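Local coordinates for protein serine protease MT3772 (Mycobacterium tuberculosis, PDB 3K6Y) that is the serine protease domain of a membrane protein, cleaves peptide bonds and probably helps the bacterium resist acid and oxidative stress, at residues V132-P137 with F142-A147; D170-R175 with G185-L190. All coordinates share one frame; numbering follows the deposited sequence.

Both contacts belong to one six-stranded antiparallel beta barrel of the trypsin-like peptidase domain. Interaction 1 is a beta hairpin with a continuous backbone ladder. Interaction 2 is a side-chain contact across the inside of the barrel. Their centres lie about 11 Å apart. Strand 186-188 pairs with the edge of strand 130-135 facing away from strand 143-157: probable hydrogen bonds run from Ile188 N to Val132 O (2.9 Å) and from Leu134 N to Pro186 O (3.2 Å). The same seam closes the barrel. The predicted catalytic residues are His75, Asp104 and Ser183. The side chain of Ile174 is about 11 Å from that of Ser183, and Val133 is about 12 Å from His75, again between side chains.

Interaction 1: residues V132-P137 with F142-A147; sequences VVLGYP and FTATPA
Phe142 turns an edge of its ring to the face of the Tyr136 ring. The two planes stand at 68°, with centroids 5.7 Å apart, so this is a T-shaped pair. Phe142 CD2 comes within 3.9 Å of Tyr136 CZ. Phe142 CB also lies against the tyrosine ring, 3.6 Å from CE1. The CG of Phe142 is anti to its backbone N (chi1 176°), which carries the ring back toward Leu134. There Phe142 CZ meets Leu134 CD2 at 4.0 Å. Val44 touches the Phe142 ring from strand 44-51, and its carbonyl oxygen is hydrogen-bonded to the Tyr136 hydroxyl.

The rings sit at the turn end of an antiparallel beta hairpin, part of a trypsin-like barrel. Strands 132-135 and 143-147 are paired by four backbone bonds. Val133 and Thr145 bond both ways: Val133 N to Thr145 O, and Thr145 N to Val133 O at 2.8 Å. Gly135 and Thr143 do the same.

Leu134, Ala144 and Val132 share one face of the hairpin. Ala144 CB touches both larger side chains, 3.8 Å from Leu134 CD2 and 3.9 Å from Val132 CG1, and the three methyls form a compact triangle. Val133 and Thr145 are neighbours on the other face. Beyond the ladder, Pro137 CD packs against Thr143 OG1 at 3.6 Å; that hydroxyl is hydrogen-bonded to Asn141 O.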
ATOM      1  N   VAL A 132      15.550   1.841 -27.717  1.00 14.19           N
ATOM      2  CA  VAL A 132      15.999   3.022 -27.002  1.00 14.12           C
ATOM      3  C   VAL A 132      15.243   3.154 -25.689  1.00 13.17           C
ATOM      4  O   VAL A 132      14.020   3.053 -25.645  1.00 13.49           O
ATOM      5  CB  VAL A 132      15.848   4.327 -27.822  1.00 14.59           C
ATOM      6  CG1 VAL A 132      16.732   5.397 -27.257  1.00 15.90           C
ATOM      7  CG2 VAL A 132      16.155   4.104 -29.319  1.00 17.53           C
ATOM      8  N   VAL A 133      15.988   3.378 -24.615  1.00 12.75           N
ATOM      9  CA  VAL A 133      15.421   3.697 -23.309  1.00 13.32           C
ATOM     10  C   VAL A 133      15.260   5.213 -23.226  1.00 13.34           C
ATOM     11  O   VAL A 133      16.216   5.946 -23.464  1.00 14.07           O
ATOM     12  CB  VAL A 133      16.364   3.193 -22.170  1.00 13.70           C
ATOM     13  CG1 VAL A 133      16.004   3.798 -20.793  1.00 15.16           C
ATOM     14  CG2 VAL A 133      16.365   1.683 -22.130  1.00 15.29           C
ATOM     15  N   LEU A 134      14.057   5.686 -22.926  1.00 12.34           N
ATOM     16  CA  LEU A 134      13.824   7.130 -22.827  1.00 12.32           C
ATOM     17  C   LEU A 134      13.451   7.499 -21.401  1.00 12.08           C
ATOM     18  O   LEU A 134      12.530   6.908 -20.830  1.00 11.88           O
ATOM     19  CB  LEU A 134      12.704   7.565 -23.776  1.00 13.08           C
ATOM     20  CG  LEU A 134      12.877   7.160 -25.235  1.00 14.16           C
ATOM     21  CD1 LEU A 134      11.676   7.678 -26.024  1.00 14.27           C
ATOM     22  CD2 LEU A 134      14.172   7.707 -25.801  1.00 15.76           C
ATOM     23  N   GLY A 135      14.118   8.502 -20.840  1.00 12.06           N
ATOM     24  CA  GLY A 135      13.781   8.879 -19.478  1.00 13.30           C
ATOM     25  C   GLY A 135      14.553  10.059 -18.957  1.00 12.61           C
ATOM     26  O   GLY A 135      15.180  10.799 -19.724  1.00 12.74           O
ATOM     27  N   TYR A 136      14.479  10.242 -17.643  1.00 12.94           N
ATOM     28  CA  TYR A 136      15.038  11.411 -16.978  1.00 13.99           C
ATOM     29  C   TYR A 136      16.003  11.000 -15.866  1.00 14.68           C
ATOM     30  O   TYR A 136      15.668  11.086 -14.674  1.00 15.31           O
ATOM     31  CB  TYR A 136      13.909  12.283 -16.424  1.00 14.35           C
ATOM     32  CG  TYR A 136      13.036  12.873 -17.501  1.00 13.76           C
ATOM     33  CD1 TYR A 136      13.293  14.147 -18.013  1.00 13.31           C
ATOM     34  CD2 TYR A 136      11.938  12.171 -18.001  1.00 12.95           C
ATOM     35  CE1 TYR A 136      12.482  14.703 -19.007  1.00 14.40           C
ATOM     36  CE2 TYR A 136      11.160  12.697 -18.998  1.00 12.79           C
ATOM     37  CZ  TYR A 136      11.409  13.955 -19.481  1.00 13.38           C
ATOM     38  OH  TYR A 136      10.617  14.492 -20.471  1.00 16.39           O
ATOM     39  N   PRO A 137      17.214  10.561 -16.244  1.00 15.64           N
ATOM     40  CA  PRO A 137      18.210  10.170 -15.233  1.00 16.60           C
ATOM     41  C   PRO A 137      18.439  11.280 -14.218  1.00 17.30           C
ATOM     42  O   PRO A 137      18.566  12.442 -14.583  1.00 17.35           O
ATOM     43  CB  PRO A 137      19.485   9.969 -16.056  1.00 17.65           C
ATOM     44  CG  PRO A 137      19.020   9.644 -17.441  1.00 17.34           C
ATOM     45  CD  PRO A 137      17.719  10.413 -17.624  1.00 16.44           C
ATOM     46  N   PHE A 142      15.849  15.225 -20.122  1.00 16.43           N
ATOM     47  CA  PHE A 142      15.487  14.093 -20.956  1.00 15.92           C
ATOM     48  C   PHE A 142      16.724  13.481 -21.612  1.00 15.52           C
ATOM     49  O   PHE A 142      17.562  14.222 -22.156  1.00 16.65           O
ATOM     50  CB  PHE A 142      14.475  14.542 -22.029  1.00 15.86           C
ATOM     51  CG  PHE A 142      14.110  13.463 -23.001  1.00 15.66           C
ATOM     52  CD1 PHE A 142      14.752  13.385 -24.237  1.00 16.34           C
ATOM     53  CD2 PHE A 142      13.136  12.515 -22.689  1.00 14.94           C
ATOM     54  CE1 PHE A 142      14.417  12.400 -25.153  1.00 17.60           C
ATOM     55  CE2 PHE A 142      12.807  11.524 -23.606  1.00 16.11           C
ATOM     56  CZ  PHE A 142      13.445  11.478 -24.837  1.00 16.85           C
ATOM     57  N   THR A 143      16.832  12.148 -21.577  1.00 14.75           N
ATOM     58  CA  THR A 143      17.989  11.422 -22.101  1.00 15.80           C
ATOM     59  C   THR A 143      17.529  10.166 -22.819  1.00 14.96           C
ATOM     60  O   THR A 143      16.716   9.399 -22.286  1.00 15.39           O
ATOM     61  CB  THR A 143      18.947  11.030 -20.943  1.00 16.60           C
ATOM     62  OG1 THR A 143      19.321  12.220 -20.231  1.00 18.14           O
ATOM     63  CG2 THR A 143      20.189  10.278 -21.454  1.00 17.84           C
ATOM     64  N   ALA A 144      18.039   9.970 -24.037  1.00 14.63           N
ATOM     65  CA  ALA A 144      17.857   8.731 -24.769  1.00 14.47           C
ATOM     66  C   ALA A 144      19.075   7.858 -24.537  1.00 14.78           C
ATOM     67  O   ALA A 144      20.210   8.293 -24.772  1.00 16.81           O
ATOM     68  CB  ALA A 144      17.691   9.009 -26.260  1.00 15.12           C
ATOM     69  N   THR A 145      18.841   6.624 -24.113  1.00 14.23           N
ATOM     70  CA  THR A 145      19.908   5.675 -23.811  1.00 15.36           C
ATOM     71  C   THR A 145      19.858   4.554 -24.829  1.00 15.14           C
ATOM     72  O   THR A 145      18.910   3.782 -24.855  1.00 14.80           O
ATOM     73  CB  THR A 145      19.759   5.145 -22.367  1.00 15.83           C
ATOM     74  OG1 THR A 145      19.871   6.252 -21.467  1.00 17.82           O
ATOM     75  CG2 THR A 145      20.825   4.105 -22.036  1.00 18.00           C
ATOM     76  N   PRO A 146      20.887   4.449 -25.684  1.00 15.91           N
ATOM     77  CA  PRO A 146      20.887   3.357 -26.652  1.00 16.40           C
ATOM     78  C   PRO A 146      20.830   1.984 -25.983  1.00 15.57           C
ATOM     79  O   PRO A 146      21.439   1.770 -24.910  1.00 16.22           O
ATOM     80  CB  PRO A 146      22.210   3.546 -27.395  1.00 16.59           C
ATOM     81  CG  PRO A 146      22.541   4.996 -27.218  1.00 18.29           C
ATOM     82  CD  PRO A 146      22.037   5.351 -25.840  1.00 17.68           C
ATOM     83  N   ALA A 147      20.123   1.050 -26.597  1.00 15.55           N
ATOM     84  CA  ALA A 147      19.937  -0.261 -26.007  1.00 15.55           C
ATOM     85  C   ALA A 147      19.823  -1.319 -27.085  1.00 16.05           C
ATOM     86  O   ALA A 147      19.653  -1.006 -28.258  1.00 16.10           O
ATOM     87  CB  ALA A 147      18.697  -0.279 -25.079  1.00 15.58           C
TER

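Interaction 2: residues D170-R175 with G185-L190; sequences DVYTIR and GPLIDL
Ile174 and Leu187 meet through their methyl groups. Leu187 CD2 lies 4.1 Å from Ile174 CG2. Leu187 CD1 lies 4.2 Å from Ile174 CD1. Both branches of the leucine are therefore used, and the two side chains lie side by side, pointing opposite ways. With chi1 at -179°, the Leu187 side chain extends away from its backbone N and reaches from strand 186-188 toward strand 167-175. A looser apolar contact joins Leu187 CD2 to Tyr172 CD2 at 4.4 Å. The methyl approaches the tyrosine ring obliquely.

The backbones themselves do not pair. The nearest CA atoms, those of Ile174 and Leu187, are 9.6 Å apart. The two strands are not neighbours in the sheet. Strand 167-175 runs between strands 143-157 and 208-213, while strand 186-188 lies between strands 194-201 and 130-135. The side chains meet across the interior of the trypsin-like barrel. Val133 touches both Ile174 and Leu187 there. Val211 adds to the packing on Ile174, and Val131 to that on Leu187.

The polar end of Tyr172 is bound by another part of the chain. Tyr172 OH accepts a hydrogen bond from Ala125 N, which ties down the far end of the ring.

Tyr172, Ile174 and Leu187 are all buried, yet the two segments bury only 113 Å² between them. With methyls and a ring as the touching groups, the contact relies on dispersion and exclusion of water, and it sets no precise direction.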
ATOM      1  N   ASP A 170       6.603 -11.349 -17.392  1.00 15.32           N
ATOM      2  CA  ASP A 170       7.317 -11.319 -18.674  1.00 15.77           C
ATOM      3  C   ASP A 170       8.127 -10.029 -18.772  1.00 15.03           C
ATOM      4  O   ASP A 170       7.581  -8.927 -18.650  1.00 14.72           O
ATOM      5  CB  ASP A 170       6.337 -11.384 -19.852  1.00 17.01           C
ATOM      6  CG  ASP A 170       5.621 -12.718 -19.965  1.00 21.54           C
ATOM      7  OD1 ASP A 170       6.184 -13.752 -19.572  1.00 25.31           O
ATOM      8  OD2 ASP A 170       4.488 -12.730 -20.481  1.00 27.30           O
ATOM      9  N   VAL A 171       9.422 -10.180 -19.013  1.00 14.99           N
ATOM     10  CA  VAL A 171      10.359  -9.085 -19.105  1.00 15.57           C
ATOM     11  C   VAL A 171      11.244  -9.231 -20.321  1.00 15.92           C
ATOM     12  O   VAL A 171      11.425 -10.354 -20.823  1.00 17.64           O
ATOM     13  CB  VAL A 171      11.203  -8.917 -17.812  1.00 16.18           C
ATOM     14  CG1 VAL A 171      10.283  -8.813 -16.592  1.00 16.68           C
ATOM     15  CG2 VAL A 171      12.215 -10.023 -17.663  1.00 19.36           C
ATOM     16  N   TYR A 172      11.790  -8.118 -20.792  1.00 15.67           N
ATOM     17  CA  TYR A 172      12.978  -8.180 -21.623  1.00 15.61           C
ATOM     18  C   TYR A 172      14.191  -7.905 -20.769  1.00 15.87           C
ATOM     19  O   TYR A 172      14.183  -7.006 -19.914  1.00 16.13           O
ATOM     20  CB  TYR A 172      12.967  -7.121 -22.722  1.00 16.48           C
ATOM     21  CG  TYR A 172      11.880  -7.250 -23.749  1.00 16.35           C
ATOM     22  CD1 TYR A 172      11.904  -8.274 -24.705  1.00 18.24           C
ATOM     23  CD2 TYR A 172      10.854  -6.311 -23.814  1.00 16.96           C
ATOM     24  CE1 TYR A 172      10.914  -8.373 -25.672  1.00 18.45           C
ATOM     25  CE2 TYR A 172       9.850  -6.411 -24.776  1.00 16.51           C
ATOM     26  CZ  TYR A 172       9.893  -7.435 -25.703  1.00 18.71           C
ATOM     27  OH  TYR A 172       8.922  -7.540 -26.661  1.00 19.92           O
ATOM     28  N   THR A 173      15.254  -8.664 -21.025  1.00 16.60           N
ATOM     29  CA  THR A 173      16.575  -8.198 -20.655  1.00 16.74           C
ATOM     30  C   THR A 173      17.161  -7.438 -21.826  1.00 16.15           C
ATOM     31  O   THR A 173      16.971  -7.841 -22.979  1.00 16.71           O
ATOM     32  CB  THR A 173      17.493  -9.348 -20.254  1.00 17.86           C
ATOM     33  OG1 THR A 173      17.499 -10.322 -21.300  1.00 18.18           O
ATOM     34  CG2 THR A 173      16.981  -9.989 -18.970  1.00 18.93           C
ATOM     35  N   ILE A 174      17.853  -6.340 -21.540  1.00 15.37           N
ATOM     36  CA  ILE A 174      18.435  -5.501 -22.576  1.00 15.53           C
ATOM     37  C   ILE A 174      19.894  -5.260 -22.216  1.00 15.57           C
ATOM     38  O   ILE A 174      20.284  -5.345 -21.037  1.00 16.13           O
ATOM     39  CB  ILE A 174      17.665  -4.156 -22.758  1.00 15.58           C
ATOM     40  CG1 ILE A 174      17.745  -3.295 -21.490  1.00 15.99           C
ATOM     41  CG2 ILE A 174      16.231  -4.425 -23.199  1.00 17.12           C
ATOM     42  CD1 ILE A 174      17.099  -1.933 -21.659  1.00 14.36           C
ATOM     43  N   ARG A 175      20.694  -4.995 -23.244  1.00 15.90           N
ATOM     44  CA  ARG A 175      22.013  -4.471 -23.029  1.00 15.94           C
ATOM     45  C   ARG A 175      21.898  -2.951 -23.079  1.00 16.59           C
ATOM     46  O   ARG A 175      21.526  -2.390 -24.118  1.00 17.14           O
ATOM     47  CB  ARG A 175      22.994  -4.988 -24.088  1.00 16.76           C
ATOM     48  CG  ARG A 175      24.379  -4.484 -23.818  1.00 17.12           C
ATOM     49  CD  ARG A 175      25.431  -5.136 -24.669  1.00 20.09           C
ATOM     50  NE  ARG A 175      26.716  -4.544 -24.325  1.00 20.66           N
ATOM     51  CZ  ARG A 175      27.896  -4.983 -24.754  1.00 22.13           C
ATOM     52  NH1 ARG A 175      27.969  -6.017 -25.578  1.00 22.41           N
ATOM     53  NH2 ARG A 175      28.989  -4.362 -24.348  1.00 23.27           N
ATOM     54  N   GLY A 185       9.965   4.711 -17.644  1.00 10.76           N
ATOM     55  CA  GLY A 185      10.028   5.188 -19.010  1.00 11.93           C
ATOM     56  C   GLY A 185       9.816   4.063 -19.991  1.00 11.03           C
ATOM     57  O   GLY A 185       9.952   2.874 -19.672  1.00 11.86           O
ATOM     58  N   PRO A 186       9.506   4.434 -21.221  1.00 10.31           N
ATOM     59  CA  PRO A 186       9.317   3.418 -22.229  1.00 10.68           C
ATOM     60  C   PRO A 186      10.632   2.923 -22.846  1.00 11.00           C
ATOM     61  O   PRO A 186      11.564   3.693 -23.026  1.00 11.90           O
ATOM     62  CB  PRO A 186       8.492   4.159 -23.297  1.00 11.09           C
ATOM     63  CG  PRO A 186       9.002   5.567 -23.210  1.00 11.17           C
ATOM     64  CD  PRO A 186       9.334   5.792 -21.758  1.00 10.25           C
ATOM     65  N   LEU A 187      10.655   1.642 -23.194  1.00 10.97           N
ATOM     66  CA  LEU A 187      11.609   1.121 -24.161  1.00 11.75           C
ATOM     67  C   LEU A 187      10.912   1.187 -25.500  1.00 11.88           C
ATOM     68  O   LEU A 187       9.840   0.594 -25.670  1.00 12.92           O
ATOM     69  CB  LEU A 187      11.922  -0.327 -23.828  1.00 12.41           C
ATOM     70  CG  LEU A 187      12.944  -0.985 -24.763  1.00 12.64           C
ATOM     71  CD1 LEU A 187      14.349  -0.443 -24.452  1.00 14.38           C
ATOM     72  CD2 LEU A 187      12.916  -2.500 -24.636  1.00 14.92           C
ATOM     73  N   ILE A 188      11.488   1.942 -26.421  1.00 12.50           N
ATOM     74  CA  ILE A 188      10.844   2.070 -27.727  1.00 13.79           C
ATOM     75  C   ILE A 188      11.617   1.362 -28.810  1.00 14.75           C
ATOM     76  O   ILE A 188      12.838   1.201 -28.741  1.00 15.20           O
ATOM     77  CB  ILE A 188      10.587   3.530 -28.135  1.00 14.71           C
ATOM     78  CG1 ILE A 188      11.883   4.334 -28.214  1.00 15.05           C
ATOM     79  CG2 ILE A 188       9.563   4.188 -27.198  1.00 16.03           C
ATOM     80  CD1 ILE A 188      11.821   5.516 -29.210  1.00 17.66           C
ATOM     81  N   ASP A 189      10.875   0.927 -29.820  1.00 14.89           N
ATOM     82  CA  ASP A 189      11.487   0.425 -31.047  1.00 17.05           C
ATOM     83  C   ASP A 189      11.720   1.591 -32.004  1.00 17.46           C
ATOM     84  O   ASP A 189      11.387   2.735 -31.716  1.00 16.65           O
ATOM     85  CB  ASP A 189      10.662  -0.712 -31.670  1.00 17.98           C
ATOM     86  CG  ASP A 189       9.285  -0.281 -32.159  1.00 19.31           C
ATOM     87  OD1 ASP A 189       8.445  -1.196 -32.327  1.00 23.62           O
ATOM     88  OD2 ASP A 189       9.033   0.919 -32.413  1.00 18.37           O
ATOM     89  N   LEU A 190      12.282   1.296 -33.173  1.00 19.69           N
ATOM     90  CA  LEU A 190      12.654   2.367 -34.085  1.00 21.52           C
ATOM     91  C   LEU A 190      11.460   2.958 -34.830  1.00 22.36           C
ATOM     92  O   LEU A 190      11.611   3.954 -35.537  1.00 23.42           O
ATOM     93  CB  LEU A 190      13.736   1.893 -35.057  1.00 22.12           C
ATOM     94  CG  LEU A 190      15.063   1.566 -34.361  1.00 23.11           C
ATOM     95  CD1 LEU A 190      16.187   1.407 -35.366  1.00 25.32           C
ATOM     96  CD2 LEU A 190      15.446   2.617 -33.315  1.00 25.19           C
TER